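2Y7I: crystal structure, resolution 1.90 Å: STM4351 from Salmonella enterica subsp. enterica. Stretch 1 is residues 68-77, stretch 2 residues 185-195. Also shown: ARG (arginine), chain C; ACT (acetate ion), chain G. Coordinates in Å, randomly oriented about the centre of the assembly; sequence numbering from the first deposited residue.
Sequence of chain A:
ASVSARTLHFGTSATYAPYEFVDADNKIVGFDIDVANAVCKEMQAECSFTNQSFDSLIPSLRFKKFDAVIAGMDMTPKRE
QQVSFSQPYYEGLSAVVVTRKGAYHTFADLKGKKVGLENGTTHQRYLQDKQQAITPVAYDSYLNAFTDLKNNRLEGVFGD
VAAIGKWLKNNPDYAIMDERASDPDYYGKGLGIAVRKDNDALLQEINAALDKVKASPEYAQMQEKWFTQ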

# COMPACT_ATOMS: atom_id res chain seq x y z
N ALA A 68 -10.18 2.84 18.90
CA ALA A 68 -10.23 3.05 17.46
C ALA A 68 -11.35 2.23 16.84
O ALA A 68 -11.85 1.28 17.44
N VAL A 69 -11.75 2.63 15.64
CA VAL A 69 -12.78 1.93 14.89
C VAL A 69 -12.22 1.61 13.52
O VAL A 69 -11.63 2.48 12.86
N ILE A 70 -12.37 0.35 13.11
CA ILE A 70 -12.12 -0.04 11.73
C ILE A 70 -13.30 -0.90 11.27
O ILE A 70 -13.65 -1.89 11.93
N ALA A 71 -13.96 -0.49 10.18
CA ALA A 71 -15.20 -1.16 9.77
C ALA A 71 -15.66 -0.85 8.35
O ALA A 71 -16.83 -0.57 8.11
N GLY A 72 -14.72 -0.91 7.40
CA GLY A 72 -15.02 -0.55 6.02
C GLY A 72 -15.64 0.84 5.94
O GLY A 72 -16.52 1.08 5.12
N MET A 73 -15.16 1.75 6.78
CA MET A 73 -15.82 3.03 7.02
C MET A 73 -15.25 4.17 6.17
O MET A 73 -14.10 4.58 6.38
N ASP A 74 -16.05 4.65 5.22
CA ASP A 74 -15.69 5.79 4.37
C ASP A 74 -15.49 7.03 5.24
O ASP A 74 -16.27 7.29 6.15
N MET A 75 -14.45 7.79 4.93
CA MET A 75 -14.14 9.03 5.65
C MET A 75 -14.98 10.18 5.14
O MET A 75 -14.49 11.07 4.44
N THR A 76 -16.26 10.17 5.49
CA THR A 76 -17.20 11.18 5.00
C THR A 76 -17.02 12.50 5.76
O THR A 76 -16.54 12.49 6.90
N PRO A 77 -17.43 13.63 5.15
CA PRO A 77 -17.37 14.91 5.87
C PRO A 77 -18.20 14.90 7.16
O PRO A 77 -17.77 15.45 8.17
N ASP A 185 -20.49 13.27 -3.91
CA ASP A 185 -20.98 13.88 -2.67
C ASP A 185 -21.17 12.81 -1.59
O ASP A 185 -21.23 13.14 -0.40
N TYR A 186 -21.25 11.55 -2.01
CA TYR A 186 -21.56 10.42 -1.13
C TYR A 186 -20.48 9.34 -1.11
O TYR A 186 -20.23 8.72 -0.08
N TYR A 187 -19.81 9.14 -2.25
CA TYR A 187 -18.92 8.00 -2.45
C TYR A 187 -17.53 8.40 -2.92
O TYR A 187 -17.36 9.48 -3.45
N GLY A 188 -16.55 7.53 -2.72
CA GLY A 188 -15.19 7.80 -3.19
C GLY A 188 -14.24 8.32 -2.13
O GLY A 188 -13.06 8.51 -2.40
N LYS A 189 -14.75 8.58 -0.92
CA LYS A 189 -13.88 8.90 0.21
C LYS A 189 -13.24 7.59 0.65
O LYS A 189 -13.91 6.55 0.71
N GLY A 190 -11.95 7.62 0.94
CA GLY A 190 -11.23 6.38 1.27
C GLY A 190 -11.69 5.77 2.57
O GLY A 190 -12.41 6.42 3.33
N LEU A 191 -11.29 4.53 2.83
CA LEU A 191 -11.56 3.91 4.12
C LEU A 191 -10.53 4.40 5.12
O LEU A 191 -9.35 4.53 4.79
N GLY A 192 -10.98 4.66 6.35
CA GLY A 192 -10.09 5.20 7.38
C GLY A 192 -10.26 4.46 8.69
O GLY A 192 -11.29 3.81 8.92
N ILE A 193 -9.24 4.55 9.53
CA ILE A 193 -9.34 4.11 10.92
C ILE A 193 -9.70 5.34 11.74
O ILE A 193 -9.04 6.36 11.64
N ALA A 194 -10.76 5.24 12.55
CA ALA A 194 -11.25 6.38 13.32
C ALA A 194 -10.78 6.33 14.77
O ALA A 194 -10.73 5.27 15.39
N VAL A 195 -10.41 7.49 15.28
CA VAL A 195 -10.11 7.67 16.70
C VAL A 195 -10.86 8.91 17.17
O VAL A 195 -11.34 9.69 16.34

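The two stretches, far apart in sequence, meet through two short backbone bridges, with mostly buried side chains packing beside them, three waters linking the stretches, and a bound arginine held by stretch 1.

The backbone sets the frame. At the antiparallel pair Val69 and Ala194, Val69 N donates to Ala194 O at 2.8 Å and Ala194 N to Val69 O at 2.9 Å. A second bridge joins Asp74 to Leu191: Gly192 N donates to Met73 O at 3.1 Å and Met75 N to Gly190 O at 2.9 Å. The register shifts by two residues between these bridges, so they form separate ladders. Water 1 lies in the interval, accepting from Ala71 N and Met73 N, both at 3.0 Å, and donating to Gly192 O at 2.7 Å; it thereby links backbone groups that do not pair directly.

Around the first bridge most CA-to-CB bonds point sideways, which places side chains next to one another across the pairing. Ala68 CB lies 4.0 Å from Ile193 CG2 and 4.2 Å from Val195 CG1, the latter valine having chi1 m. Ile70 (t, t) brings CD1 to 3.8 Å from CG1 of Ile193 (m, t), while Val69 (t) approaches Ala194 with a CB to CB distance of 4.2 Å. These separations are those of apolar van der Waals packing.

At the second bridge, Met75 (m, t, m) starts sideways, but its end comes nearer to the other stretch. Its CG is 3.7 Å from Gly192 N, and the absence of a side chain at Gly192 matters: an ideal CB there would lie 2.6 Å from Met75 CG, a clash. An ideal CB on Gly190 would also be tight, at 3.3 Å from Met75 CE. Lys189 (m, m, t, t) points toward stretch 1 and places CB 3.4 Å from Met75 O, but its end leads away. That carbonyl oxygen is buried by the contact without a polar partner in the model.

Leu191 (m, t) has its CA-to-CB bond directed away overall, yet its end comes nearer: CD2 is 3.5 Å from Gly72 O and 3.3 Å from Asp74 OD1. Asp74 (chi1 m) is also a polar junction. Its OD2 accepts from water 2 at 2.8 Å and water 3 at 2.7 Å. Water 2 accepts from Gly188 N at 2.7 Å; water 3 donates to Tyr186 O at 2.9 Å and accepts from Lys189 N at 3.2 Å. The carboxylate thus reaches stretch 2 through solvent.

The bound arginine engages stretch 1 beside this junction. ARG N donates to Gly72 O at 2.9 Å and to Asp74 OD1 at 3.2 Å, Asp74 N donates to ARG OXT at 3.0 Å, and ARG NE donates to Ala71 O at 2.9 Å. Thr76 (p) points away from stretch 2; its OG1 donates to acetate O at 2.6 Å, and its side chain caps a backbone N just past the stretch.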

# COMPACT_ATOMS: atom_id res chain seq x y z
CB ALA A 68 -8.88 2.71 16.82
CB VAL A 69 -14.08 2.78 14.76
CG1 VAL A 69 -14.98 2.29 13.64
CG2 VAL A 69 -14.85 2.77 16.08
CB ILE A 70 -10.72 -0.72 11.56
CG1 ILE A 70 -10.30 -0.78 10.08
CG2 ILE A 70 -10.67 -2.12 12.24
CD1 ILE A 70 -8.88 -1.34 9.84
CB ALA A 71 -16.34 -0.83 10.77
CB MET A 73 -15.74 3.39 8.52
CG MET A 73 -16.37 4.75 8.89
SD MET A 73 -16.28 5.15 10.66
CE MET A 73 -17.56 4.03 11.30
CB ASP A 74 -16.82 6.11 3.37
CG ASP A 74 -16.97 5.06 2.27
OD1 ASP A 74 -16.55 3.90 2.45
OD2 ASP A 74 -17.52 5.42 1.20
CB MET A 75 -12.65 9.37 5.52
CG MET A 75 -11.72 8.25 6.01
SD MET A 75 -9.96 8.60 5.72
CE MET A 75 -9.89 8.71 3.94
CB THR A 76 -18.65 10.71 5.15
OG1 THR A 76 -18.99 10.67 6.54
CG2 THR A 76 -18.86 9.31 4.51
CB PRO A 77 -17.99 15.91 4.88
CG PRO A 77 -17.82 15.30 3.54
CD PRO A 77 -17.89 13.80 3.76
CB ASP A 185 -22.31 14.62 -2.91
CG ASP A 185 -22.14 15.92 -3.66
OD1 ASP A 185 -21.01 16.47 -3.69
OD2 ASP A 185 -23.14 16.40 -4.24
CB TYR A 186 -22.92 9.80 -1.53
CG TYR A 186 -24.06 10.78 -1.37
CD1 TYR A 186 -24.38 11.68 -2.38
CD2 TYR A 186 -24.78 10.84 -0.17
CE1 TYR A 186 -25.40 12.62 -2.22
CE2 TYR A 186 -25.81 11.77 -0.01
CZ TYR A 186 -26.11 12.65 -1.04
OH TYR A 186 -27.12 13.57 -0.88
CB TYR A 187 -19.55 7.03 -3.46
CG TYR A 187 -20.82 6.37 -2.94
CD1 TYR A 187 -20.76 5.46 -1.89
CD2 TYR A 187 -22.06 6.65 -3.51
CE1 TYR A 187 -21.91 4.85 -1.38
CE2 TYR A 187 -23.23 6.05 -3.02
CZ TYR A 187 -23.13 5.15 -1.95
OH TYR A 187 -24.25 4.54 -1.46
CB LYS A 189 -14.66 9.56 1.36
CG LYS A 189 -15.17 10.98 1.06
CD LYS A 189 -14.02 11.98 0.93
CE LYS A 189 -14.51 13.39 0.61
NZ LYS A 189 -13.40 14.37 0.69
CB LEU A 191 -11.51 2.39 4.02
CG LEU A 191 -12.42 1.71 3.00
CD1 LEU A 191 -12.30 0.21 3.15
CD2 LEU A 191 -13.88 2.18 3.15
CB ILE A 193 -8.01 3.50 11.42
CG1 ILE A 193 -7.74 2.17 10.69
CG2 ILE A 193 -8.06 3.27 12.93
CD1 ILE A 193 -6.39 1.52 11.02
CB ALA A 194 -12.77 6.47 13.26
CB VAL A 195 -8.58 7.76 16.98
CG1 VAL A 195 -7.82 6.71 16.17
CG2 VAL A 195 -8.03 9.16 16.67
N ARG C . -18.72 1.71 3.37
CA ARG C . -20.08 2.01 3.91
C ARG C . -20.02 3.21 4.85
O ARG C . -21.03 3.60 5.42
CB ARG C . -20.66 0.78 4.66
CG ARG C . -19.75 0.23 5.77
CD ARG C . -20.42 -0.88 6.58
NE ARG C . -19.42 -1.58 7.38
CZ ARG C . -19.68 -2.58 8.22
NH1 ARG C . -20.92 -3.03 8.40
NH2 ARG C . -18.68 -3.14 8.88
OXT ARG C . -18.94 3.80 5.06
C ACT G . -22.29 9.86 5.94
O ACT G . -21.53 10.15 6.88
OXT ACT G . -22.15 10.54 4.89
CH3 ACT G . -23.29 8.75 6.05
O HOH W 1 -12.67 1.58 8.41
O HOH W 2 -17.11 5.14 -1.53
O HOH W 3 -17.52 8.09 0.59